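Local coordinates for two-domain protein containing predicted PHP-like metal-dependent phosphoesterase (PDB 3E38), which binds zinc ions in a PHP-like domain and is probably a metal-dependent phosphoesterase, perhaps acting on nucleic acids, with an Ig-like domain following, at residues L187-T192 / L242-E247; T214-K219 / R233-Y238. All coordinates share one frame; numbering follows the deposited sequence.

Contact 1 of 2, residues L187-T192 / L242-E247; sequences LTMIGT and LLIGRE
Ile244 meets Met189, a selenomethionine in this crystal, through its CG2 branch, which is anti to the backbone N and so lies 4.0 Å from SE of Met189. The two side chains cross at about a right angle. Gly245 follows and presents backbone alone: its CA sits 3.8 Å from SE of Met189, a position that the extended chi2 (-176°) of Met189 gives the selenium. Chi3, also extended (-162°), then sets the methyl CE of Met189 4.1 Å from CG of Arg246. That methyl also lies over the centre of one face of the Arg246 guanidinium.

Arg246, the N-cap residue of helix 247-257, reaches back with a side chain extended from CG to NE. Its NH2 donates a nearly straight 2.6 Å hydrogen bond (174°) to O of Leu187, which lies in the guanidinium plane, and makes a weak one to Cys182 O in the last turn of helix 176-185. At the guanidinium edge a water accepts from N of Met189 at 2.9 Å and, weakly, from NH1 of Arg246. An alanine in place of Arg246 would probably leave Leu187 O without this donor and the Met189 methyl without the flat group beneath it.

The contact joins strand 188-192 of the PHP-like domain to the chain leading into helix 247-257. A cationic group here holds the Leu187 carbonyl oxygen in the plane of the guanidinium and offers a face to an apolar methyl, so polar and apolar contacts share one side chain.

Contact 2 of 2, residues T214-K219 / R233-Y238; sequences TFVFAK and RRTAAY
Phe215 and Tyr238 meet on one face of an antiparallel strand pair, 213-218 with 235-239, in the mixed sheet of the PHP-like domain. Tyr238 CB lies over one face of the Phe215 ring, offset toward its rim, in a CH-pi contact 4.2 Å from the ring centroid. The two rings are oblique, their planes at 36°, with CZ of Phe215 3.6 Å from CD2 of Tyr238. CG of Tyr238, placed anti to its backbone N (chi1 -176°), comes 3.9 Å from CZ of Phe215, whereas the ring stacks on His210. The backbones of Phe215 and Ala236 form a hydrogen-bonded pair, N of Phe215 to O of Ala236 at 2.7 Å, with the return bond from Ala236 N.

On the opposite face, CG2 of Thr214 packs 3.7 Å from CB of Thr235, and both hydroxyls bond to strand 188-192, at Gly191 O and Met189 O respectively.

The Phe217 ring lies obliquely by the backbone of residues 234-236, and CB of Phe217 touches CG of Arg234. Phe217 N bonds to Arg234 O. The Arg234 chain bends at chi3 (-58°); NH2 pairs with Glu228, and NH1 of Arg234 donates a 2.9 Å hydrogen bond to O of Phe217, in the guanidinium plane.

How the contacts relate
The centres of the two contacts lie about 7 Å apart, and contact 2 is nested within the loop that contact 1 closes: strand 188-192 comes first, then 213-218, helix 223-231 and strand 235-239, and finally 242-244. Strands 235-239 and 242-244 are neighbours in the mixed sheet, tied by Ile244 N to Ala237 O at 2.7 Å. Strand 188-192 belongs to the same sheet, and just beyond its end the chain reaches the zinc ligands Asp194 and His196, which places both contacts beside the route to the metal site. Together the contacts assemble the part of the PHP-like domain from which helix 247-257 leads to the Ig-like domain.

Contact 1 of 2, residues L187-T192 / L242-E247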
loop_
_atom_site.group_PDB
_atom_site.type_symbol
_atom_site.label_atom_id
_atom_site.label_comp_id
_atom_site.label_asym_id
_atom_site.label_seq_id
_atom_site.Cartn_x
_atom_site.Cartn_y
_atom_site.Cartn_z
ATOM N N LEU B 187 20.586 -18.458 28.032
ATOM C CA LEU B 187 20.033 -17.131 28.191
ATOM C C LEU B 187 18.777 -16.949 27.371
ATOM O O LEU B 187 18.450 -17.726 26.462
ATOM C CB LEU B 187 21.058 -16.068 27.784
ATOM C CG LEU B 187 22.420 -16.143 28.484
ATOM C CD1 LEU B 187 23.511 -15.487 27.697
ATOM C CD2 LEU B 187 22.338 -15.514 29.855
ATOM N N THR B 188 18.102 -15.867 27.713
ATOM C CA THR B 188 16.846 -15.461 27.053
ATOM C C THR B 188 17.130 -14.709 25.772
ATOM O O THR B 188 17.826 -13.719 25.805
ATOM C CB THR B 188 16.015 -14.619 27.986
ATOM O OG1 THR B 188 15.754 -15.420 29.144
ATOM C CG2 THR B 188 14.689 -14.159 27.338
HETATM N N MSE B 189 16.617 -15.226 24.645
HETATM C CA MSE B 189 16.769 -14.560 23.339
HETATM C C MSE B 189 15.749 -13.453 23.262
HETATM O O MSE B 189 14.568 -13.668 23.505
HETATM C CB MSE B 189 16.573 -15.523 22.178
HETATM C CG MSE B 189 17.542 -16.687 22.213
HETATM SE SE MSE B 189 17.292 -17.739 20.662
HETATM C CE MSE B 189 18.196 -19.395 21.345
ATOM N N ILE B 190 16.275 -12.275 22.967
ATOM C CA ILE B 190 15.521 -11.029 22.903
ATOM C C ILE B 190 15.505 -10.367 21.536
ATOM O O ILE B 190 16.465 -10.378 20.797
ATOM C CB ILE B 190 16.072 -9.968 23.896
ATOM C CG1 ILE B 190 15.950 -10.418 25.339
ATOM C CG2 ILE B 190 15.257 -8.634 23.771
ATOM C CD1 ILE B 190 14.518 -10.452 25.861
ATOM N N GLY B 191 14.397 -9.715 21.243
ATOM C CA GLY B 191 14.325 -8.946 20.018
ATOM C C GLY B 191 13.593 -7.638 20.222
ATOM O O GLY B 191 12.471 -7.605 20.728
ATOM N N THR B 192 14.243 -6.565 19.803
ATOM C CA THR B 192 13.705 -5.221 20.033
ATOM C C THR B 192 13.877 -4.290 18.855
ATOM O O THR B 192 14.559 -4.597 17.899
ATOM C CB THR B 192 14.366 -4.580 21.242
ATOM O OG1 THR B 192 15.704 -4.255 20.897
ATOM C CG2 THR B 192 14.399 -5.545 22.430
ATOM N N LEU B 242 11.672 -13.701 10.047
ATOM C CA LEU B 242 12.246 -14.728 10.920
ATOM C C LEU B 242 11.616 -14.746 12.336
ATOM O O LEU B 242 11.143 -13.720 12.869
ATOM C CB LEU B 242 13.764 -14.563 11.028
ATOM C CG LEU B 242 14.614 -14.451 9.770
ATOM C CD1 LEU B 242 16.064 -14.310 10.216
ATOM C CD2 LEU B 242 14.404 -15.678 8.850
ATOM N N LEU B 243 11.548 -15.948 12.894
ATOM C CA LEU B 243 11.130 -16.124 14.269
ATOM C C LEU B 243 12.240 -16.962 14.840
ATOM O O LEU B 243 12.565 -18.026 14.336
ATOM C CB LEU B 243 9.756 -16.777 14.410
ATOM C CG LEU B 243 9.200 -16.801 15.838
ATOM C CD1 LEU B 243 8.762 -15.385 16.256
ATOM C CD2 LEU B 243 8.039 -17.751 15.944
ATOM N N ILE B 244 12.876 -16.416 15.861
ATOM C CA ILE B 244 14.055 -17.017 16.450
ATOM C C ILE B 244 13.836 -17.482 17.879
ATOM O O ILE B 244 13.386 -16.731 18.734
ATOM C CB ILE B 244 15.189 -15.982 16.415
ATOM C CG1 ILE B 244 15.297 -15.413 14.987
ATOM C CG2 ILE B 244 16.513 -16.605 16.933
ATOM C CD1 ILE B 244 15.682 -13.958 14.885
ATOM N N GLY B 245 14.166 -18.739 18.122
ATOM C CA GLY B 245 14.013 -19.305 19.456
ATOM C C GLY B 245 14.395 -20.767 19.619
ATOM O O GLY B 245 14.821 -21.427 18.692
ATOM N N ARG B 246 14.245 -21.271 20.832
ATOM C CA ARG B 246 14.543 -22.675 21.086
ATOM C C ARG B 246 13.478 -23.563 20.459
ATOM O O ARG B 246 12.273 -23.296 20.454
ATOM C CB ARG B 246 14.729 -22.976 22.572
ATOM C CG ARG B 246 16.017 -22.414 23.122
ATOM C CD ARG B 246 16.334 -22.891 24.540
ATOM N NE ARG B 246 17.493 -22.162 25.063
ATOM C CZ ARG B 246 17.484 -20.859 25.343
ATOM N NH1 ARG B 246 16.394 -20.122 25.112
ATOM N NH2 ARG B 246 18.573 -20.275 25.783
ATOM N N GLU B 247 13.996 -24.618 19.883
ATOM C CA GLU B 247 13.200 -25.616 19.198
ATOM C C GLU B 247 12.034 -26.132 20.024
ATOM O O GLU B 247 10.968 -26.417 19.503
ATOM C CB GLU B 247 14.083 -26.809 18.846
ATOM C CG GLU B 247 13.264 -27.924 18.310
ATOM C CD GLU B 247 14.056 -29.147 18.063
ATOM O OE1 GLU B 247 15.223 -29.198 18.495
ATOM O OE2 GLU B 247 13.501 -30.063 17.444
HETATM O O HOH W 1 14.926 -17.605 24.869
#

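Contact 2 of 2, residues T214-K219 / R233-Y238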
loop_
_atom_site.group_PDB
_atom_site.type_symbol
_atom_site.label_atom_id
_atom_site.label_comp_id
_atom_site.label_asym_id
_atom_site.label_seq_id
_atom_site.Cartn_x
_atom_site.Cartn_y
_atom_site.Cartn_z
ATOM N N THR B 214 9.678 -9.050 20.544
ATOM C CA THR B 214 9.792 -10.347 21.263
ATOM C C THR B 214 8.450 -10.936 21.626
ATOM O O THR B 214 7.567 -10.271 22.176
ATOM C CB THR B 214 10.625 -10.248 22.578
ATOM O OG1 THR B 214 11.895 -9.681 22.308
ATOM C CG2 THR B 214 10.811 -11.591 23.231
ATOM N N PHE B 215 8.276 -12.178 21.223
ATOM C CA PHE B 215 7.125 -12.946 21.662
ATOM C C PHE B 215 7.476 -13.533 23.034
ATOM O O PHE B 215 8.502 -14.256 23.189
ATOM C CB PHE B 215 6.744 -14.090 20.702
ATOM C CG PHE B 215 6.226 -13.641 19.387
ATOM C CD1 PHE B 215 5.789 -12.341 19.217
ATOM C CD2 PHE B 215 6.059 -14.555 18.347
ATOM C CE1 PHE B 215 5.294 -11.918 17.993
ATOM C CE2 PHE B 215 5.544 -14.148 17.113
ATOM C CZ PHE B 215 5.168 -12.833 16.938
ATOM N N VAL B 216 6.641 -13.195 24.020
ATOM C CA VAL B 216 6.792 -13.678 25.400
ATOM C C VAL B 216 5.622 -14.590 25.784
ATOM O O VAL B 216 4.449 -14.186 25.757
ATOM C CB VAL B 216 6.933 -12.511 26.430
ATOM C CG1 VAL B 216 7.256 -13.034 27.845
ATOM C CG2 VAL B 216 8.020 -11.505 26.001
ATOM N N PHE B 217 5.960 -15.821 26.164
ATOM C CA PHE B 217 4.944 -16.824 26.536
ATOM C C PHE B 217 4.770 -16.862 28.046
ATOM O O PHE B 217 5.457 -17.580 28.787
ATOM C CB PHE B 217 5.285 -18.187 25.953
ATOM C CG PHE B 217 5.662 -18.130 24.504
ATOM C CD1 PHE B 217 4.696 -17.996 23.529
ATOM C CD2 PHE B 217 6.989 -18.182 24.117
ATOM C CE1 PHE B 217 5.050 -17.934 22.196
ATOM C CE2 PHE B 217 7.323 -18.126 22.807
ATOM C CZ PHE B 217 6.351 -17.998 21.843
ATOM N N ALA B 218 3.803 -16.061 28.452
ATOM C CA ALA B 218 3.495 -15.746 29.837
ATOM C C ALA B 218 2.297 -16.522 30.358
ATOM O O ALA B 218 1.432 -16.900 29.598
ATOM C CB ALA B 218 3.248 -14.198 29.967
ATOM N N LYS B 219 2.288 -16.759 31.659
ATOM C CA LYS B 219 1.222 -17.510 32.320
ATOM C C LYS B 219 0.111 -16.535 32.592
ATOM O O LYS B 219 -1.027 -16.906 32.878
ATOM C CB LYS B 219 1.700 -18.142 33.630
ATOM C CG LYS B 219 2.709 -19.286 33.491
ATOM C CD LYS B 219 3.288 -19.726 34.846
ATOM N N ARG B 233 13.306 -17.991 30.053
ATOM C CA ARG B 233 13.638 -17.925 28.615
ATOM C C ARG B 233 12.523 -18.307 27.639
ATOM O O ARG B 233 12.774 -18.810 26.533
ATOM C CB ARG B 233 14.836 -18.822 28.351
ATOM C CG ARG B 233 15.944 -18.675 29.389
ATOM C CD ARG B 233 16.794 -19.938 29.396
ATOM N NE ARG B 233 15.968 -21.110 29.708
ATOM C CZ ARG B 233 15.705 -21.565 30.938
ATOM N NH1 ARG B 233 16.202 -20.965 32.017
ATOM N NH2 ARG B 233 14.936 -22.638 31.094
ATOM N N ARG B 234 11.307 -18.041 28.070
ATOM C CA ARG B 234 10.086 -18.375 27.330
ATOM C C ARG B 234 9.708 -17.223 26.420
ATOM O O ARG B 234 8.704 -16.514 26.573
ATOM C CB ARG B 234 8.970 -18.769 28.294
ATOM C CG ARG B 234 8.164 -19.927 27.767
ATOM C CD ARG B 234 7.059 -20.359 28.700
ATOM N NE ARG B 234 7.534 -20.745 30.029
ATOM C CZ ARG B 234 7.334 -20.041 31.137
ATOM N NH1 ARG B 234 6.671 -18.889 31.106
ATOM N NH2 ARG B 234 7.790 -20.503 32.288
ATOM N N THR B 235 10.607 -17.083 25.455
ATOM C CA THR B 235 10.590 -16.053 24.397
ATOM C C THR B 235 11.005 -16.594 23.042
ATOM O O THR B 235 11.575 -17.692 22.897
ATOM C CB THR B 235 11.634 -14.925 24.687
ATOM O OG1 THR B 235 12.972 -15.485 24.657
ATOM C CG2 THR B 235 11.413 -14.257 26.085
ATOM N N ALA B 236 10.722 -15.761 22.059
ATOM C CA ALA B 236 11.172 -15.922 20.662
ATOM C C ALA B 236 11.231 -14.543 20.065
ATOM O O ALA B 236 10.326 -13.722 20.285
ATOM C CB ALA B 236 10.241 -16.821 19.837
ATOM N N ALA B 237 12.318 -14.269 19.361
ATOM C CA ALA B 237 12.478 -12.997 18.646
ATOM C C ALA B 237 11.853 -13.053 17.221
ATOM O O ALA B 237 12.064 -13.956 16.437
ATOM C CB ALA B 237 13.953 -12.574 18.601
ATOM N N TYR B 238 11.069 -12.038 16.943
ATOM C CA TYR B 238 10.374 -11.852 15.690
ATOM C C TYR B 238 10.976 -10.684 14.964
ATOM O O TYR B 238 10.832 -9.539 15.346
ATOM C CB TYR B 238 8.917 -11.592 15.969
ATOM C CG TYR B 238 8.043 -11.478 14.738
ATOM C CD1 TYR B 238 8.268 -12.252 13.605
ATOM C CD2 TYR B 238 6.933 -10.641 14.741
ATOM C CE1 TYR B 238 7.459 -12.146 12.519
ATOM C CE2 TYR B 238 6.129 -10.554 13.666
ATOM C CZ TYR B 238 6.375 -11.296 12.556
ATOM O OH TYR B 238 5.506 -11.192 11.455
#